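Local coordinates for protein homoaconitase large subunit (PDB 4KP2) that forms the iron-sulfur cluster-binding subunit of a hydro-lyase that interconverts (R)-homocitrate, cis-homoaconitate and homoisocitrate, at residues A[221-226]-A[325-330]; A[232-237]-A[403-408]; A[357-362]-A[366-371]. All blocks are in the same frame, centred on the assembly; numbering follows the deposited sequence.

Interaction 1: A[221-226]-A[325-330]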
# COMPACT_ATOMS: atom_id res chain seq x y z
N ASP A 221 19.30 21.99 5.99
CA ASP A 221 19.69 20.63 6.30
C ASP A 221 19.67 19.84 5.00
O ASP A 221 19.26 20.36 3.96
CB ASP A 221 18.75 20.01 7.33
CG ASP A 221 17.30 20.01 6.87
OD1 ASP A 221 16.94 20.86 6.03
OD2 ASP A 221 16.53 19.16 7.36
N MET A 222 20.10 18.59 5.04
CA MET A 222 20.16 17.78 3.83
C MET A 222 18.78 17.46 3.26
O MET A 222 18.64 17.20 2.07
CB MET A 222 20.96 16.49 4.07
CG MET A 222 22.45 16.72 4.20
SD MET A 222 23.19 17.42 2.71
CE MET A 222 22.89 16.11 1.53
N ASP A 223 17.76 17.50 4.12
CA ASP A 223 16.39 17.28 3.68
C ASP A 223 15.95 18.39 2.73
O ASP A 223 15.12 18.17 1.84
CB ASP A 223 15.44 17.21 4.88
CG ASP A 223 15.70 16.00 5.76
OD1 ASP A 223 16.35 15.04 5.28
OD2 ASP A 223 15.26 16.00 6.93
N GLY A 224 16.50 19.58 2.92
CA GLY A 224 16.19 20.72 2.07
C GLY A 224 17.03 20.72 0.80
O GLY A 224 16.54 21.06 -0.27
N ARG A 225 18.30 20.34 0.94
CA ARG A 225 19.21 20.31 -0.20
C ARG A 225 18.84 19.21 -1.19
O ARG A 225 19.04 19.35 -2.39
CB ARG A 225 20.65 20.13 0.28
CG ARG A 225 21.15 21.28 1.14
CD ARG A 225 22.59 21.09 1.55
NE ARG A 225 23.07 22.20 2.37
CZ ARG A 225 24.30 22.30 2.85
NH1 ARG A 225 25.19 21.35 2.59
NH2 ARG A 225 24.65 23.34 3.59
N LEU A 226 18.29 18.11 -0.67
CA LEU A 226 17.82 17.02 -1.51
C LEU A 226 16.65 17.48 -2.37
O LEU A 226 16.51 17.07 -3.52
CB LEU A 226 17.39 15.83 -0.65
CG LEU A 226 18.36 14.64 -0.59
CD1 LEU A 226 19.72 15.07 -0.09
CD2 LEU A 226 17.78 13.54 0.28
N ASN A 325 9.58 15.00 -1.04
CA ASN A 325 9.08 15.23 0.31
C ASN A 325 8.50 13.97 0.96
O ASN A 325 7.31 13.91 1.26
CB ASN A 325 8.02 16.33 0.31
CG ASN A 325 8.60 17.69 -0.03
OD1 ASN A 325 8.12 18.38 -0.92
ND2 ASN A 325 9.65 18.08 0.70
N GLY A 326 9.35 12.98 1.18
CA GLY A 326 8.92 11.74 1.80
C GLY A 326 9.74 11.37 3.02
O GLY A 326 9.55 10.31 3.61
N ARG A 327 10.66 12.25 3.39
CA ARG A 327 11.55 12.00 4.52
C ARG A 327 10.86 12.27 5.85
O ARG A 327 9.68 12.64 5.89
CB ARG A 327 12.83 12.81 4.39
CG ARG A 327 13.77 12.30 3.31
CD ARG A 327 14.79 13.34 2.90
NE ARG A 327 14.17 14.44 2.16
CZ ARG A 327 13.97 14.43 0.85
NH1 ARG A 327 14.33 13.37 0.13
NH2 ARG A 327 13.41 15.47 0.25
N LEU A 328 11.60 12.09 6.94
CA LEU A 328 11.05 12.21 8.29
C LEU A 328 10.51 13.61 8.56
O LEU A 328 9.41 13.77 9.09
CB LEU A 328 12.13 11.87 9.33
CG LEU A 328 11.73 10.98 10.50
CD1 LEU A 328 12.80 11.01 11.58
CD2 LEU A 328 10.38 11.38 11.08
N SER A 329 11.30 14.63 8.20
CA SER A 329 10.93 16.02 8.45
C SER A 329 9.63 16.39 7.74
O SER A 329 8.84 17.18 8.25
CB SER A 329 12.06 16.95 8.00
OG SER A 329 12.35 16.78 6.63
N ASP A 330 9.42 15.83 6.55
CA ASP A 330 8.22 16.10 5.78
C ASP A 330 7.00 15.48 6.43
O ASP A 330 5.92 16.08 6.47
CB ASP A 330 8.38 15.57 4.35
CG ASP A 330 9.58 16.16 3.64
OD1 ASP A 330 9.47 17.28 3.10
OD2 ASP A 330 10.65 15.50 3.62
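A salt-bridge network of Asp-223, Arg-327 and Asp-330 lies beside the probable [4Fe-4S] site and links the N-terminal ends of two helices. Ser-329 adds a hydrogen bond to Asp-223. The carboxylate of Asp-223 is divided between two partners. Asp-223 OD2 accepts the hydrogen bond from Ser-329 OG at 3.0 Å. The hydroxyl does not come in flat but from above, 48° out of the carboxylate plane. The Ser-329 hydroxyl lies between its own backbone N and carbonyl carbon (chi1 59°), which turns it to the 221-226 segment. The other oxygen, Asp-223 OD1, lies 3.3 Å from Arg-327 CD and 3.9 Å from Arg-327 NE, a long salt bridge. The two side chains run antiparallel alongside one another, the carboxylate and guanidinium planes 27° apart.

Leu-226 packs on the guanidinium from the next helical turn. Its CB sits over one face, displaced toward the rim, and Leu-226 CD2 reaches Arg-327 NH1 at 3.5 Å. A bend in the Arg-327 chain lays the guanidinium beside Leu-226. Its stronger partners are Cys-323 O and Gln-121 OE1, both bonded to NH1. Asp-330 adds a second long salt bridge, Arg-327 NE to Asp-330 OD2 at 4.0 Å, through charge alone. Cys-323 is a predicted cluster ligand, and the Arg-327 side chain comes within about 5 Å of its side chain.

Arg-327 is the N-cap residue of helix 328-338. Asp-221 is that of helix 222-230, with a weak capping bond to Gly-224 N. Met-222 and Arg-225 pack against helix 246-254, while Asn-325 and Asp-330 touch Pro-424 of helix 424-433.

Interaction 2: A[232-237]-A[403-408]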
# COMPACT_ATOMS: atom_id res chain seq x y z
N ALA A 232 15.70 19.70 -10.37
CA ALA A 232 16.60 20.29 -11.35
C ALA A 232 16.16 19.96 -12.77
O ALA A 232 16.21 20.82 -13.66
CB ALA A 232 18.03 19.82 -11.11
N ILE A 233 15.72 18.73 -12.98
CA ILE A 233 15.28 18.27 -14.30
C ILE A 233 13.98 18.96 -14.71
O ILE A 233 13.70 19.13 -15.90
CB ILE A 233 15.11 16.73 -14.33
CG1 ILE A 233 14.78 16.25 -15.74
CG2 ILE A 233 14.05 16.29 -13.34
CD1 ILE A 233 15.81 16.64 -16.77
N GLU A 234 13.20 19.38 -13.72
CA GLU A 234 11.92 20.04 -13.98
C GLU A 234 12.12 21.41 -14.61
O GLU A 234 11.19 21.99 -15.17
CB GLU A 234 11.11 20.15 -12.69
CG GLU A 234 10.94 18.84 -11.95
CD GLU A 234 10.20 17.79 -12.76
OE1 GLU A 234 9.35 18.17 -13.60
OE2 GLU A 234 10.46 16.59 -12.55
N MET A 235 13.34 21.93 -14.50
CA MET A 235 13.69 23.20 -15.12
C MET A 235 14.50 22.96 -16.39
O MET A 235 15.02 23.90 -16.99
CB MET A 235 14.49 24.07 -14.15
CG MET A 235 13.68 24.55 -12.96
SD MET A 235 14.69 25.39 -11.72
CE MET A 235 15.73 24.05 -11.16
N GLY A 236 14.60 21.70 -16.79
CA GLY A 236 15.35 21.32 -17.97
C GLY A 236 16.81 21.05 -17.65
O GLY A 236 17.57 20.61 -18.50
N GLY A 237 17.19 21.31 -16.40
CA GLY A 237 18.57 21.17 -15.96
C GLY A 237 19.11 19.76 -16.10
O GLY A 237 18.41 18.78 -15.85
N THR A 403 2.99 16.10 -3.27
CA THR A 403 4.29 16.61 -2.87
C THR A 403 5.36 16.12 -3.84
O THR A 403 6.56 16.23 -3.56
CB THR A 403 4.67 16.18 -1.44
OG1 THR A 403 4.72 14.75 -1.38
CG2 THR A 403 3.64 16.69 -0.45
N THR A 404 4.92 15.58 -4.97
CA THR A 404 5.83 15.09 -6.00
C THR A 404 6.44 16.24 -6.80
O THR A 404 6.33 17.41 -6.42
CB THR A 404 5.13 14.13 -6.98
OG1 THR A 404 3.89 14.71 -7.42
CG2 THR A 404 4.84 12.80 -6.30
N ASN A 405 7.08 15.90 -7.92
CA ASN A 405 7.76 16.89 -8.74
C ASN A 405 7.19 17.02 -10.15
O ASN A 405 7.51 17.96 -10.87
CB ASN A 405 9.26 16.59 -8.80
CG ASN A 405 9.55 15.11 -8.99
OD1 ASN A 405 8.76 14.39 -9.60
ND2 ASN A 405 10.67 14.66 -8.46
N ARG A 406 6.33 16.07 -10.53
CA ARG A 406 5.69 16.12 -11.84
C ARG A 406 4.29 16.71 -11.77
O ARG A 406 3.59 16.56 -10.77
CB ARG A 406 5.65 14.73 -12.49
CG ARG A 406 6.78 14.49 -13.49
CD ARG A 406 8.08 14.15 -12.79
NE ARG A 406 8.08 12.79 -12.27
CZ ARG A 406 8.45 11.73 -12.98
NH1 ARG A 406 8.84 11.87 -14.24
NH2 ARG A 406 8.42 10.52 -12.44
N ASN A 407 3.88 17.38 -12.84
CA ASN A 407 2.63 18.12 -12.86
C ASN A 407 1.91 17.98 -14.20
O ASN A 407 0.87 18.59 -14.43
CB ASN A 407 2.91 19.59 -12.56
CG ASN A 407 1.66 20.38 -12.24
OD1 ASN A 407 0.63 19.80 -11.89
ND2 ASN A 407 1.74 21.70 -12.34
N PHE A 408 2.48 17.16 -15.07
CA PHE A 408 2.02 17.05 -16.45
C PHE A 408 0.60 16.50 -16.60
O PHE A 408 0.10 15.79 -15.73
CB PHE A 408 3.01 16.22 -17.27
CG PHE A 408 4.42 16.73 -17.18
CD1 PHE A 408 4.68 18.09 -17.22
CD2 PHE A 408 5.48 15.85 -17.06
CE1 PHE A 408 5.98 18.56 -17.14
CE2 PHE A 408 6.78 16.32 -16.97
CZ PHE A 408 7.03 17.68 -17.01
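The carboxylate of Glu-234 meets the backbone of Asn-405 and the side chain of Arg-406. Glu-234 CD lies 3.3 Å from Asn-405 O. Glu-234 OE1 is also 3.3 Å from Asn-405 O, and as both are acceptors the approach is not a hydrogen bond. On the other branch, Glu-234 OE2 touches Arg-406 CD at 3.4 Å. These two side chains run roughly perpendicular. Asn-405 CB is 3.9 Å from Glu-234 OE2. The nearest charged nitrogen, Arg-406 NE, is 4.5 Å from Glu-234 OE2, beyond a salt bridge. Glu-234 OE2 lies well out of the guanidinium plane and no N-H points at it. Phe-408 CZ approaches Glu-234 OE1 at 4.2 Å, with the ring and carboxylate planes 41° apart.

The Glu-234 chain bends at chi2 (-62°), bringing the carboxylate alongside the 403-408 loop. His-140 NE2 hydrogen-bonds to Glu-234 OE2 and is the main polar partner of Glu-234. The Asn-405 amide is held through ND2 by Asn-230 OD1. His-140 also packs against Asn-405 and Arg-406.

Two loops meet here. One follows helix 222-230 and carries Glu-234 on a short 3-10 turn. The other leaves strand 399-402 of a parallel sheet. The Arg-406 and Asn-405 side chains come within about 5 Å of those of Cys-386 and Cys-323, respectively, both predicted [4Fe-4S] ligands. The arrangement is thus consistent with the cluster surroundings of an aconitase-family subunit.

Interaction 3: A[357-362]-A[366-371]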
# COMPACT_ATOMS: atom_id res chain seq x y z
N LYS A 357 13.86 2.95 6.59
CA LYS A 357 14.42 3.56 7.78
C LYS A 357 13.54 4.71 8.25
O LYS A 357 13.26 4.85 9.44
CB LYS A 357 15.84 4.06 7.51
CG LYS A 357 16.50 4.70 8.71
CD LYS A 357 17.87 5.25 8.36
CE LYS A 357 18.81 4.14 7.90
NZ LYS A 357 20.15 4.67 7.53
N VAL A 358 13.10 5.53 7.30
CA VAL A 358 12.21 6.65 7.59
C VAL A 358 10.89 6.15 8.16
O VAL A 358 10.34 6.73 9.10
CB VAL A 358 11.93 7.49 6.32
CG1 VAL A 358 10.91 8.58 6.61
CG2 VAL A 358 13.23 8.09 5.80
N PHE A 359 10.39 5.05 7.60
CA PHE A 359 9.16 4.42 8.06
C PHE A 359 9.29 4.03 9.53
O PHE A 359 8.43 4.36 10.35
CB PHE A 359 8.87 3.17 7.22
CG PHE A 359 7.45 2.68 7.30
CD1 PHE A 359 6.52 3.32 8.11
CD2 PHE A 359 7.04 1.58 6.57
CE1 PHE A 359 5.21 2.87 8.18
CE2 PHE A 359 5.74 1.12 6.64
CZ PHE A 359 4.82 1.77 7.45
N LEU A 360 10.37 3.33 9.86
CA LEU A 360 10.58 2.81 11.21
C LEU A 360 10.68 3.90 12.27
O LEU A 360 10.02 3.83 13.31
CB LEU A 360 11.83 1.93 11.24
CG LEU A 360 11.68 0.56 10.58
CD1 LEU A 360 13.00 -0.18 10.58
CD2 LEU A 360 10.61 -0.24 11.29
N GLN A 361 11.50 4.92 12.01
CA GLN A 361 11.70 5.98 12.98
C GLN A 361 10.50 6.91 13.09
O GLN A 361 10.39 7.70 14.02
CB GLN A 361 12.97 6.77 12.65
CG GLN A 361 12.98 7.40 11.27
CD GLN A 361 14.36 7.91 10.89
OE1 GLN A 361 15.33 7.74 11.63
NE2 GLN A 361 14.45 8.55 9.73
N ALA A 362 9.59 6.81 12.13
CA ALA A 362 8.34 7.56 12.18
C ALA A 362 7.25 6.72 12.85
O ALA A 362 6.23 7.25 13.29
CB ALA A 362 7.91 7.98 10.79
N GLY A 366 5.37 7.61 16.48
CA GLY A 366 3.92 7.66 16.48
C GLY A 366 3.35 8.57 15.41
O GLY A 366 2.21 9.03 15.51
N ILE A 367 4.15 8.84 14.38
CA ILE A 367 3.73 9.70 13.29
C ILE A 367 2.73 9.00 12.37
O ILE A 367 1.77 9.61 11.90
CB ILE A 367 4.94 10.20 12.47
CG1 ILE A 367 5.91 10.96 13.38
CG2 ILE A 367 4.50 11.08 11.32
CD1 ILE A 367 7.08 11.58 12.65
N ILE A 368 2.97 7.71 12.13
CA ILE A 368 2.07 6.91 11.30
C ILE A 368 0.68 6.81 11.94
O ILE A 368 -0.33 6.90 11.24
CB ILE A 368 2.64 5.49 11.05
CG1 ILE A 368 3.55 5.50 9.81
CG2 ILE A 368 1.53 4.48 10.84
CD1 ILE A 368 4.88 6.17 10.03
N ASP A 369 0.66 6.64 13.26
CA ASP A 369 -0.59 6.55 14.01
C ASP A 369 -1.49 7.75 13.74
O ASP A 369 -2.69 7.60 13.53
CB ASP A 369 -0.31 6.43 15.51
CG ASP A 369 0.53 5.22 15.85
OD1 ASP A 369 1.41 4.86 15.04
OD2 ASP A 369 0.31 4.62 16.93
N ILE A 370 -0.90 8.94 13.74
CA ILE A 370 -1.63 10.17 13.48
C ILE A 370 -2.23 10.16 12.07
O ILE A 370 -3.35 10.62 11.86
CB ILE A 370 -0.72 11.40 13.64
CG1 ILE A 370 -0.08 11.41 15.03
CG2 ILE A 370 -1.50 12.68 13.40
CD1 ILE A 370 0.85 12.57 15.26
N PHE A 371 -1.48 9.63 11.12
CA PHE A 371 -1.95 9.52 9.74
C PHE A 371 -3.15 8.58 9.64
O PHE A 371 -4.17 8.92 9.05
CB PHE A 371 -0.83 9.02 8.82
CG PHE A 371 0.26 10.03 8.60
CD1 PHE A 371 -0.04 11.38 8.49
CD2 PHE A 371 1.58 9.63 8.51
CE1 PHE A 371 0.96 12.31 8.28
CE2 PHE A 371 2.59 10.55 8.31
CZ PHE A 371 2.28 11.89 8.19
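Ile-368 is the middle of a small apolar cluster between two successive helices, touching both Phe-359 and Ala-362. Ile-368 CD1 packs on Ala-362 CB at 3.6 Å. Ile-368 CG1 meets Phe-359 CE1 at 3.5 Å. The isoleucine comes to the edge of the phenyl ring, near the ring plane, and the two side chains lie crosswise. Phe-359 CB points away from the second helix. With CG anti to the backbone N (chi1 -162°), the ring swings back to reach Ile-368. Ile-367 closes another side of Ala-362, with Ile-367 CB 4.1 Å from Ala-362 CB.

Further out, Ile-367 packs on Leu-328 and Ala-335 of helix 328-338. Phe-359 rests on Pro-353 and Pro-381. Val-372 of the second subunit also packs on Phe-359, and Leu-363 of that subunit packs on Ile-368, so the cluster continues into the dimer contact.

The polar edge is backbone. Ala-362 O accepts from Ile-367 N at 2.8 Å, with a C=O...N angle of 171°. A weak bond joins Ile-368 N to Ala-362 O at 3.5 Å. One carbonyl near the end of the first helix thus receives amides from the first turn of the next. This joins the two helices directly through their backbones.

The short segment axes make an angle of 84° and approach to 9.9 Å. Gly-366, at positive phi, leaves the first helix and is also the N-cap residue of the second. The arrangement is two successive, nearly perpendicular helices joined by a tight turn with a Schellman motif at Gly-366.

Overall arrangement
Interactions 1 and 2 touch through Asn-325 and Thr-403, with centres about 17 Å apart. Their segments alternate along the chain. Both join the region of helix 222-230 to loops at the ends of strands 317-320 and 399-402, neighbours in one parallel sheet. Together they tie two regions distant in sequence around the probable [4Fe-4S] site. Interaction 3 comes later than interaction 1, and its centre is about 15 Å away. Both its segments lie in the chain between 232-237 and 403-408. Leu-328, in the 325-330 segment, packs on Val-358, Gln-361 and Ile-367, linking interactions 1 and 3. Interactions 2 and 3 do not touch, their centres about 27 Å apart. Interaction 3 lies away from the cluster, beside the second subunit.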